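Local structure of histidine acid phosphatase (Hafnia alvei, 4ARU) at residues Ile15-Val21 with Thr330-Leu336; Tyr86-Val91 with Ile114-Thr120; Pro125-Pro129 with Ile303-Asn309. The protein is a histidine acid phosphatase of branch 2 of the histidine phosphatase superfamily, with a mixed beta sheet packed among helices. Residues are numbered along the deposited sequence.

Contact 1. Residues Ile15-Val21 with Thr330-Leu336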
loop_
_atom_site.group_PDB
_atom_site.type_symbol
_atom_site.label_atom_id
_atom_site.label_comp_id
_atom_site.label_asym_id
_atom_site.label_seq_id
_atom_site.Cartn_x
_atom_site.Cartn_y
_atom_site.Cartn_z
ATOM N N ILE A 15 -1.222 -11.901 2.692
ATOM C CA ILE A 15 -0.781 -10.611 3.099
ATOM C C ILE A 15 -0.356 -9.814 1.878
ATOM O O ILE A 15 0.515 -10.277 1.140
ATOM C CB ILE A 15 0.420 -10.743 4.037
ATOM C CG1 ILE A 15 0.036 -11.634 5.244
ATOM C CG2 ILE A 15 0.926 -9.388 4.494
ATOM C CD1 ILE A 15 1.176 -11.940 6.179
ATOM N N LEU A 16 -0.978 -8.676 1.632
ATOM C CA LEU A 16 -0.585 -7.778 0.540
ATOM C C LEU A 16 0.074 -6.598 1.214
ATOM O O LEU A 16 -0.575 -5.758 1.863
ATOM C CB LEU A 16 -1.809 -7.350 -0.311
ATOM C CG LEU A 16 -1.429 -6.296 -1.340
ATOM C CD1 LEU A 16 -0.433 -6.817 -2.374
ATOM C CD2 LEU A 16 -2.652 -5.800 -2.066
ATOM N N SER A 17 1.401 -6.576 1.144
ATOM C CA SER A 17 2.208 -5.633 1.877
ATOM C C SER A 17 2.805 -4.576 0.978
ATOM O O SER A 17 3.321 -4.901 -0.093
ATOM C CB SER A 17 3.376 -6.351 2.544
ATOM O OG SER A 17 4.087 -5.497 3.416
ATOM N N ARG A 18 2.842 -3.327 1.424
ATOM C CA ARG A 18 3.726 -2.353 0.778
ATOM C C ARG A 18 5.151 -2.691 1.141
ATOM O O ARG A 18 5.439 -3.184 2.238
ATOM C CB ARG A 18 3.403 -0.960 1.238
ATOM C CG ARG A 18 4.148 0.163 0.521
ATOM C CD ARG A 18 3.690 1.529 0.989
ATOM N NE ARG A 18 4.476 2.550 0.308
ATOM C CZ ARG A 18 4.779 3.732 0.789
ATOM N NH1 ARG A 18 4.285 4.166 1.943
ATOM N NH2 ARG A 18 5.581 4.532 0.099
ATOM N N HIS A 19 6.075 -2.394 0.241
ATOM C CA HIS A 19 7.484 -2.460 0.597
ATOM C C HIS A 19 7.859 -1.524 1.730
ATOM O O HIS A 19 7.091 -0.663 2.179
ATOM C CB HIS A 19 8.357 -2.107 -0.627
ATOM C CG HIS A 19 8.076 -0.761 -1.191
ATOM N ND1 HIS A 19 8.416 0.425 -0.578
ATOM C CD2 HIS A 19 7.415 -0.427 -2.322
ATOM C CE1 HIS A 19 7.974 1.438 -1.307
ATOM N NE2 HIS A 19 7.384 0.941 -2.384
ATOM N N GLY A 20 9.059 -1.716 2.227
ATOM C CA GLY A 20 9.571 -0.908 3.287
ATOM C C GLY A 20 10.075 0.477 2.901
ATOM O O GLY A 20 9.954 0.932 1.796
ATOM N N VAL A 21 10.605 1.171 3.887
ATOM C CA VAL A 21 11.116 2.534 3.747
ATOM C C VAL A 21 12.136 2.560 2.636
ATOM O O VAL A 21 13.097 1.797 2.649
ATOM C CB VAL A 21 11.707 3.067 5.056
ATOM C CG1 VAL A 21 12.322 4.434 4.857
ATOM C CG2 VAL A 21 10.667 3.102 6.164
ATOM N N THR A 330 -1.478 4.225 3.641
ATOM C CA THR A 330 -0.747 3.118 2.994
ATOM C C THR A 330 0.724 3.238 3.371
ATOM O O THR A 330 1.579 3.487 2.515
ATOM C CB THR A 330 -0.965 3.098 1.462
ATOM O OG1 THR A 330 -0.737 4.398 0.917
ATOM C CG2 THR A 330 -2.410 2.644 1.105
ATOM N N PRO A 331 1.078 3.054 4.649
ATOM C CA PRO A 331 2.410 3.328 5.101
ATOM C C PRO A 331 3.445 2.264 4.713
ATOM O O PRO A 331 3.088 1.167 4.336
ATOM C CB PRO A 331 2.230 3.381 6.623
ATOM C CG PRO A 331 1.216 2.330 6.855
ATOM C CD PRO A 331 0.221 2.595 5.773
ATOM N N PRO A 332 4.721 2.592 4.785
ATOM C CA PRO A 332 5.772 1.617 4.447
ATOM C C PRO A 332 5.660 0.396 5.348
ATOM O O PRO A 332 5.572 0.508 6.595
ATOM C CB PRO A 332 7.074 2.362 4.737
ATOM C CG PRO A 332 6.735 3.807 4.902
ATOM C CD PRO A 332 5.286 3.870 5.292
ATOM N N GLY A 333 5.667 -0.767 4.711
ATOM C CA GLY A 333 5.463 -2.022 5.379
ATOM C C GLY A 333 4.049 -2.307 5.861
ATOM O O GLY A 333 3.787 -3.361 6.449
ATOM N N GLY A 334 3.114 -1.392 5.630
ATOM C CA GLY A 334 1.711 -1.648 6.002
ATOM C C GLY A 334 1.097 -2.643 5.052
ATOM O O GLY A 334 1.425 -2.656 3.874
ATOM N N ALA A 335 0.214 -3.492 5.550
ATOM C CA ALA A 335 -0.278 -4.553 4.746
ATOM C C ALA A 335 -1.759 -4.838 5.003
ATOM O O ALA A 335 -2.203 -4.779 6.184
ATOM C CB ALA A 335 0.517 -5.805 4.998
ATOM N N LEU A 336 -2.474 -5.208 3.943
ATOM C CA LEU A 336 -3.761 -5.820 4.102
ATOM C C LEU A 336 -3.550 -7.299 4.384
ATOM O O LEU A 336 -2.946 -8.052 3.561
ATOM C CB LEU A 336 -4.605 -5.703 2.841
ATOM C CG LEU A 336 -5.112 -4.305 2.529
ATOM C CD1 LEU A 336 -5.708 -4.295 1.122
ATOM C CD2 LEU A 336 -6.113 -3.878 3.611
HETATM O O HOH W 1 4.166 -6.027 6.176
#

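Contact 2. Residues Tyr86-Val91 with Ile114-Thr120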
loop_
_atom_site.group_PDB
_atom_site.type_symbol
_atom_site.label_atom_id
_atom_site.label_comp_id
_atom_site.label_asym_id
_atom_site.label_seq_id
_atom_site.Cartn_x
_atom_site.Cartn_y
_atom_site.Cartn_z
ATOM N N TYR A 86 5.192 -18.700 1.495
ATOM C CA TYR A 86 5.515 -18.337 0.141
ATOM C C TYR A 86 5.473 -16.855 -0.026
ATOM O O TYR A 86 4.527 -16.216 0.370
ATOM C CB TYR A 86 4.559 -19.006 -0.834
ATOM C CG TYR A 86 4.854 -18.822 -2.319
ATOM C CD1 TYR A 86 4.509 -17.695 -2.986
ATOM C CD2 TYR A 86 5.356 -19.860 -3.050
ATOM C CE1 TYR A 86 4.755 -17.551 -4.360
ATOM C CE2 TYR A 86 5.630 -19.737 -4.404
ATOM C CZ TYR A 86 5.312 -18.570 -5.058
ATOM O OH TYR A 86 5.513 -18.442 -6.425
ATOM N N VAL A 87 6.515 -16.294 -0.654
ATOM C CA VAL A 87 6.602 -14.894 -0.990
ATOM C C VAL A 87 6.601 -14.696 -2.494
ATOM O O VAL A 87 7.414 -15.261 -3.169
ATOM C CB VAL A 87 7.877 -14.198 -0.394
ATOM C CG1 VAL A 87 7.942 -12.774 -0.882
ATOM C CG2 VAL A 87 7.899 -14.280 1.117
ATOM N N TRP A 88 5.704 -13.845 -2.971
ATOM C CA TRP A 88 5.739 -13.317 -4.339
ATOM C C TRP A 88 6.024 -11.826 -4.266
ATOM O O TRP A 88 5.213 -11.087 -3.737
ATOM C CB TRP A 88 4.455 -13.581 -5.122
ATOM C CG TRP A 88 4.611 -13.211 -6.561
ATOM C CD1 TRP A 88 4.253 -12.022 -7.173
ATOM C CD2 TRP A 88 5.314 -13.945 -7.550
ATOM N NE1 TRP A 88 4.649 -12.013 -8.469
ATOM C CE2 TRP A 88 5.285 -13.175 -8.748
ATOM C CE3 TRP A 88 5.900 -15.210 -7.585
ATOM C CZ2 TRP A 88 5.842 -13.625 -9.947
ATOM C CZ3 TRP A 88 6.427 -15.657 -8.780
ATOM C CH2 TRP A 88 6.448 -14.851 -9.932
ATOM N N ALA A 89 7.168 -11.387 -4.771
ATOM C CA ALA A 89 7.521 -9.985 -4.769
ATOM C C ALA A 89 7.496 -9.428 -6.168
ATOM O O ALA A 89 7.823 -10.132 -7.119
ATOM C CB ALA A 89 8.935 -9.786 -4.204
ATOM N N ASP A 90 7.146 -8.136 -6.275
ATOM C CA ASP A 90 7.311 -7.445 -7.539
ATOM C C ASP A 90 8.792 -7.347 -7.874
ATOM O O ASP A 90 9.664 -7.591 -7.054
ATOM C CB ASP A 90 6.668 -6.051 -7.494
ATOM C CG ASP A 90 6.350 -5.469 -8.877
ATOM O OD1 ASP A 90 6.481 -6.122 -9.928
ATOM O OD2 ASP A 90 5.938 -4.274 -8.832
ATOM N N VAL A 91 9.051 -6.939 -9.099
ATOM C CA VAL A 91 10.378 -6.986 -9.694
ATOM C C VAL A 91 11.404 -6.030 -9.097
ATOM O O VAL A 91 12.607 -6.259 -9.289
ATOM C CB VAL A 91 10.325 -6.748 -11.209
ATOM C CG1 VAL A 91 9.652 -7.928 -11.812
ATOM C CG2 VAL A 91 9.654 -5.445 -11.633
ATOM N N ILE A 114 12.535 -15.972 -1.664
ATOM C CA ILE A 114 11.368 -15.415 -2.347
ATOM C C ILE A 114 11.210 -15.911 -3.770
ATOM O O ILE A 114 12.113 -16.506 -4.351
ATOM C CB ILE A 114 11.437 -13.866 -2.390
ATOM C CG1 ILE A 114 12.517 -13.357 -3.325
ATOM C CG2 ILE A 114 11.627 -13.276 -0.993
ATOM C CD1 ILE A 114 12.405 -11.871 -3.615
ATOM N N HIS A 115 10.024 -15.656 -4.308
ATOM C CA HIS A 115 9.762 -15.817 -5.693
ATOM C C HIS A 115 9.421 -14.482 -6.333
ATOM O O HIS A 115 8.803 -13.644 -5.702
ATOM C CB HIS A 115 8.594 -16.774 -5.902
ATOM C CG HIS A 115 8.838 -18.145 -5.383
ATOM N ND1 HIS A 115 8.759 -18.463 -4.053
ATOM C CD2 HIS A 115 9.186 -19.272 -6.018
ATOM C CE1 HIS A 115 9.041 -19.735 -3.885
ATOM N NE2 HIS A 115 9.269 -20.274 -5.069
ATOM N N HIS A 116 9.759 -14.350 -7.618
ATOM C CA HIS A 116 9.438 -13.169 -8.415
ATOM C C HIS A 116 9.550 -13.456 -9.891
ATOM O O HIS A 116 10.022 -14.503 -10.322
ATOM C CB HIS A 116 10.319 -11.950 -7.996
ATOM C CG HIS A 116 11.770 -12.098 -8.315
ATOM N ND1 HIS A 116 12.275 -11.894 -9.582
ATOM C CD2 HIS A 116 12.831 -12.402 -7.535
ATOM C CE1 HIS A 116 13.592 -12.080 -9.574
ATOM N NE2 HIS A 116 13.950 -12.397 -8.343
ATOM N N GLN A 117 9.029 -12.546 -10.699
ATOM C CA GLN A 117 9.061 -12.733 -12.120
ATOM C C GLN A 117 10.506 -12.856 -12.575
ATOM O O GLN A 117 11.303 -12.069 -12.187
ATOM C CB GLN A 117 8.390 -11.531 -12.797
ATOM C CG GLN A 117 8.494 -11.550 -14.307
ATOM C CD GLN A 117 7.585 -10.532 -14.940
ATOM O OE1 GLN A 117 6.375 -10.764 -15.029
ATOM N NE2 GLN A 117 8.121 -9.392 -15.304
ATOM N N GLN A 118 10.773 -13.776 -13.485
ATOM C CA GLN A 118 12.147 -13.967 -13.965
ATOM C C GLN A 118 12.811 -12.732 -14.537
ATOM O O GLN A 118 13.970 -12.395 -14.223
ATOM C CB GLN A 118 12.114 -15.004 -15.057
ATOM C CG GLN A 118 11.940 -16.409 -14.533
ATOM C CD GLN A 118 13.284 -17.075 -14.135
ATOM O OE1 GLN A 118 14.228 -16.453 -13.618
ATOM N NE2 GLN A 118 13.338 -18.356 -14.341
ATOM N N ASN A 119 12.111 -12.093 -15.459
ATOM C CA ASN A 119 12.608 -10.879 -16.061
ATOM C C ASN A 119 12.240 -9.646 -15.251
ATOM O O ASN A 119 11.088 -9.218 -15.244
ATOM C CB ASN A 119 12.084 -10.746 -17.498
ATOM C CG ASN A 119 12.780 -9.638 -18.255
ATOM O OD1 ASN A 119 13.148 -8.611 -17.719
ATOM N ND2 ASN A 119 12.973 -9.858 -19.514
ATOM N N THR A 120 13.198 -9.082 -14.514
ATOM C CA THR A 120 12.941 -7.940 -13.671
ATOM C C THR A 120 12.945 -6.587 -14.367
ATOM O O THR A 120 12.639 -5.604 -13.718
ATOM C CB THR A 120 13.905 -7.854 -12.447
ATOM O OG1 THR A 120 15.251 -7.742 -12.909
ATOM C CG2 THR A 120 13.776 -9.083 -11.581
HETATM O O HOH W 2 8.825 -18.007 -0.954
HETATM O O HOH W 3 7.650 -10.170 -9.834
HETATM O O HOH W 4 13.321 -3.785 -11.432
#

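Contact 3. Residues Pro125-Pro129 with Ile303-Asn309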
loop_
_atom_site.group_PDB
_atom_site.type_symbol
_atom_site.label_atom_id
_atom_site.label_comp_id
_atom_site.label_asym_id
_atom_site.label_seq_id
_atom_site.Cartn_x
_atom_site.Cartn_y
_atom_site.Cartn_z
ATOM N N PRO A 125 2.722 -8.416 -14.617
ATOM C CA PRO A 125 1.302 -8.086 -14.794
ATOM C C PRO A 125 0.420 -8.336 -13.594
ATOM O O PRO A 125 -0.724 -7.833 -13.524
ATOM C CB PRO A 125 0.889 -8.979 -15.927
ATOM C CG PRO A 125 1.721 -10.205 -15.715
ATOM C CD PRO A 125 3.070 -9.598 -15.418
ATOM N N LEU A 126 0.916 -9.055 -12.584
ATOM C CA LEU A 126 0.154 -9.186 -11.358
ATOM C C LEU A 126 0.063 -7.855 -10.629
ATOM O O LEU A 126 -0.987 -7.544 -10.046
ATOM C CB LEU A 126 0.807 -10.176 -10.402
ATOM C CG LEU A 126 0.077 -10.449 -9.102
ATOM C CD1 LEU A 126 -1.291 -11.088 -9.303
ATOM C CD2 LEU A 126 0.931 -11.351 -8.247
ATOM N N PHE A 127 1.126 -7.067 -10.684
ATOM C CA PHE A 127 1.195 -5.792 -9.996
ATOM C C PHE A 127 0.809 -4.611 -10.887
ATOM O O PHE A 127 0.273 -3.607 -10.339
ATOM C CB PHE A 127 2.592 -5.524 -9.437
ATOM C CG PHE A 127 2.987 -6.510 -8.341
ATOM C CD1 PHE A 127 2.596 -6.310 -7.032
ATOM C CD2 PHE A 127 3.740 -7.640 -8.634
ATOM C CE1 PHE A 127 2.901 -7.214 -6.059
ATOM C CE2 PHE A 127 4.092 -8.549 -7.653
ATOM C CZ PHE A 127 3.683 -8.315 -6.350
ATOM N N HIS A 128 1.123 -4.702 -12.174
ATOM C CA HIS A 128 0.962 -3.612 -13.124
ATOM C C HIS A 128 0.410 -4.128 -14.454
ATOM O O HIS A 128 1.097 -4.137 -15.507
ATOM C CB HIS A 128 2.271 -2.864 -13.336
ATOM C CG HIS A 128 2.769 -2.202 -12.108
ATOM N ND1 HIS A 128 3.779 -2.738 -11.329
ATOM C CD2 HIS A 128 2.352 -1.092 -11.464
ATOM C CE1 HIS A 128 4.004 -1.947 -10.304
ATOM N NE2 HIS A 128 3.153 -0.937 -10.357
ATOM N N PRO A 129 -0.867 -4.592 -14.436
ATOM C CA PRO A 129 -1.443 -5.182 -15.634
ATOM C C PRO A 129 -1.583 -4.187 -16.792
ATOM O O PRO A 129 -1.470 -4.551 -17.968
ATOM C CB PRO A 129 -2.817 -5.680 -15.178
ATOM C CG PRO A 129 -3.081 -4.985 -13.910
ATOM C CD PRO A 129 -1.777 -4.708 -13.266
ATOM N N ILE A 303 2.736 -11.086 -0.341
ATOM C CA ILE A 303 2.839 -10.466 -1.618
ATOM C C ILE A 303 3.420 -9.086 -1.392
ATOM O O ILE A 303 2.778 -8.218 -0.725
ATOM C CB ILE A 303 1.477 -10.394 -2.336
ATOM C CG1 ILE A 303 0.834 -11.775 -2.485
ATOM C CG2 ILE A 303 1.648 -9.700 -3.687
ATOM C CD1 ILE A 303 -0.597 -11.733 -3.003
ATOM N N ALA A 304 4.616 -8.848 -1.936
ATOM C CA ALA A 304 5.349 -7.605 -1.683
ATOM C C ALA A 304 5.163 -6.678 -2.875
ATOM O O ALA A 304 5.748 -6.858 -3.927
ATOM C CB ALA A 304 6.849 -7.881 -1.455
ATOM N N GLY A 305 4.337 -5.656 -2.634
ATOM C CA GLY A 305 3.964 -4.691 -3.651
ATOM C C GLY A 305 4.107 -3.234 -3.207
ATOM O O GLY A 305 5.058 -2.861 -2.489
ATOM N N HIS A 306 3.123 -2.426 -3.606
ATOM C CA HIS A 306 3.212 -0.971 -3.612
ATOM C C HIS A 306 1.969 -0.387 -2.968
ATOM O O HIS A 306 0.923 -1.069 -2.827
ATOM C CB HIS A 306 3.316 -0.456 -5.014
ATOM C CG HIS A 306 4.404 -1.117 -5.811
ATOM N ND1 HIS A 306 5.690 -0.616 -5.890
ATOM C CD2 HIS A 306 4.409 -2.280 -6.502
ATOM C CE1 HIS A 306 6.418 -1.415 -6.635
ATOM N NE2 HIS A 306 5.666 -2.421 -7.039
ATOM N N ASP A 307 2.116 0.856 -2.500
ATOM C CA ASP A 307 0.946 1.555 -1.964
ATOM C C ASP A 307 -0.225 1.576 -2.925
ATOM O O ASP A 307 -1.383 1.375 -2.502
ATOM C CB ASP A 307 1.289 2.977 -1.447
ATOM C CG ASP A 307 2.129 3.827 -2.387
ATOM O OD1 ASP A 307 2.129 3.641 -3.621
ATOM O OD2 ASP A 307 2.745 4.820 -1.854
ATOM N N THR A 308 0.033 1.776 -4.202
ATOM C CA THR A 308 -1.044 1.793 -5.168
ATOM C C THR A 308 -1.835 0.492 -5.248
ATOM O O THR A 308 -3.030 0.502 -5.461
ATOM C CB THR A 308 -0.543 2.182 -6.556
ATOM O OG1 THR A 308 0.422 1.227 -6.984
ATOM C CG2 THR A 308 0.117 3.556 -6.567
ATOM N N ASN A 309 -1.167 -0.636 -5.000
ATOM C CA ASN A 309 -1.808 -1.942 -5.041
ATOM C C ASN A 309 -2.805 -2.064 -3.873
ATOM O O ASN A 309 -3.966 -2.522 -4.028
ATOM C CB ASN A 309 -0.803 -3.093 -4.945
ATOM C CG ASN A 309 0.227 -3.115 -6.038
ATOM O OD1 ASN A 309 1.426 -3.166 -5.798
ATOM N ND2 ASN A 309 -0.237 -3.120 -7.282
HETATM O O HOH W 5 2.814 1.533 -8.175
#

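Contact 1. Residues Ile15-Val21 with Thr330-Leu336
Ile15 opens the strand side of this buried contact: its CG2 rests 3.6 Å from Ala335 CB, while helix 51-70 packs on both side chains. Leu16 and Leu336 form an antiparallel hydrogen-bonded pair: Leu16 N donates to Leu336 O (2.8 Å) and Leu336 N to Leu16 O (2.9 Å); both side chains lie on the face against helix 307-317. Ser17 and Ala335 follow as a non-hydrogen-bonded pair, CB to CB 3.8 Å, on the other face. Ser17 OG donates to Arg18 O (2.9 Å), and water 1 links it to Gly333 O. Arg18, the last strand residue, donates from its N to Gly334 O (2.9 Å), a turn residue just ahead of strand 335-336. Its extended side chain runs beside Thr330-Pro332 so that Arg18 NH1 donates to Thr330 O (2.8 Å), and the same nitrogen makes a salt bridge with Glu222. His19 points its CB away, but its carbonyl O accepts Gly333 N at 2.9 Å. That donor belongs to the type II turn Pro331-Gly334, closed by Gly334 N to Pro331 O (2.9 Å), with Gly333 at its positive-phi position. Beyond Gly20, Val21 CG2 meets Pro332 CB at 3.9 Å. Arg18 NH2 and His19 NE2 both hydrogen-bond a tartaric acid molecule, probably from the crystallisation liquor, consistent with the end of the strand and the loop after it lining a pocket. Arg18-His19-Gly20 begin the RHGxRxP signature of histidine acid phosphatases, here set at the end of a central strand and hydrogen-bonded to the type II turn Pro331-Gly334.

Contact 2. Residues Tyr86-Val91 with Ile114-Thr120
Tyr86 lays its ring over the imidazole of His115 in an offset stack, with centroids 4.2 Å apart and planes only 10° from parallel. The polar ends of the pair are tied elsewhere, Tyr86 OH to Pro292 O and His115 NE2 to Asp293, while water 2 bridges Val87 N and His115 ND1. Trp88 comes next on the same face: its six-membered ring receives His116 CA 3.8 Å from the centroid, 11° off the normal, a CH-pi contact, and its NE1 reaches Asp124. The backbones run parallel here. His115 N donates to Val87 O and His115 O accepts from Ala89 N, each at 2.9 Å, so His115 is bonded through both its backbone N and O, as in parallel pairing. These bonds join the two strands of a beta-alpha-beta unit, strand 85-89, helix 93-106 and the short, weakly bonded strand near 115-116. On the face turned to that helix, Val87 CG1 meets Ile114 CG2 at 3.7 Å and Ala89 CB meets Ile114 CD1 at 4.1 Å. At the end of strand 85-89, water 3 takes over, donating to Ala89 O (2.7 Å) and accepting from Gln117 N (2.9 Å). Val91 packs against the loop after the strand, CG1 3.9 Å from Gln117 CB and CB 3.6 Å from Thr120 O; Gln117 NE2 donates to Asn119 O (3.0 Å) within its own segment and also bonds Ala123 O.

Contact 3. Residues Pro125-Pro129 with Ile303-Asn309
This is a buried loop-to-core contact, in which residues 125-129, from the long connection between strand 115-116 and helix 139-150, press against the junction of strand 300-305 and helix 307-317. Phe127 does most of the packing. Its CZ lies 3.6 Å from Ile303 CG2 and 3.5 Å from Ala304 O, and its CE1 lies 3.6 Å from Gly305 CA. A side chain at Gly305 would crowd this ring, since an ideal CB would stand 3.0 Å from Phe127 CE1 and clash with Asn309 OD1. One direct hydrogen bond joins the segments, Asn309 ND2 to Phe127 O at 3.1 Å. The other end of that amide turns back on its own segment, Asn309 OD1 accepting His306 N at 2.9 Å, so a first-turn side chain ties down the N-cap residue of the helix. His306-Asp307 is the His-Asp pair characteristic of histidine acid phosphatases, placed where the strand ends and the helix starts; both side chains hydrogen-bond a tartaric acid molecule, probably from the crystallisation liquor. His306 NE2, across the ring from ND1, is hydrogen-bonded to Asp90 OD2. Near that nitrogen His128 CE1 approaches to 3.7 Å from His306 NE2, the two rings lying obliquely at 58° with centroids 5.2 Å apart. Water 5 sits between Thr308 OG1 (2.7 Å) and, more weakly, His128 NE2 (3.3 Å).

All three contacts reach one mixed sheet, in which strand 300-305 of contact 3 lies between strand 9-18 of contact 1 and strand 85-89 of contact 2. Contact 1 is fully buried, about 5 Å from the chain centre to its own centre, and contact 3 nearly so; contact 2, about 17 Å out, is partly buried and more watery. Backbone hydrogen bonds between antiparallel strands dominate contact 1, those between parallel strands, with aromatic stacking, contact 2, and side-chain packing with a single direct hydrogen bond contact 3. A probable backbone hydrogen bond, Ile15 O to Ile303 N (2.8 Å), joins contacts 1 and 3, and another, Trp88 O to Ala304 N (2.9 Å), contacts 2 and 3.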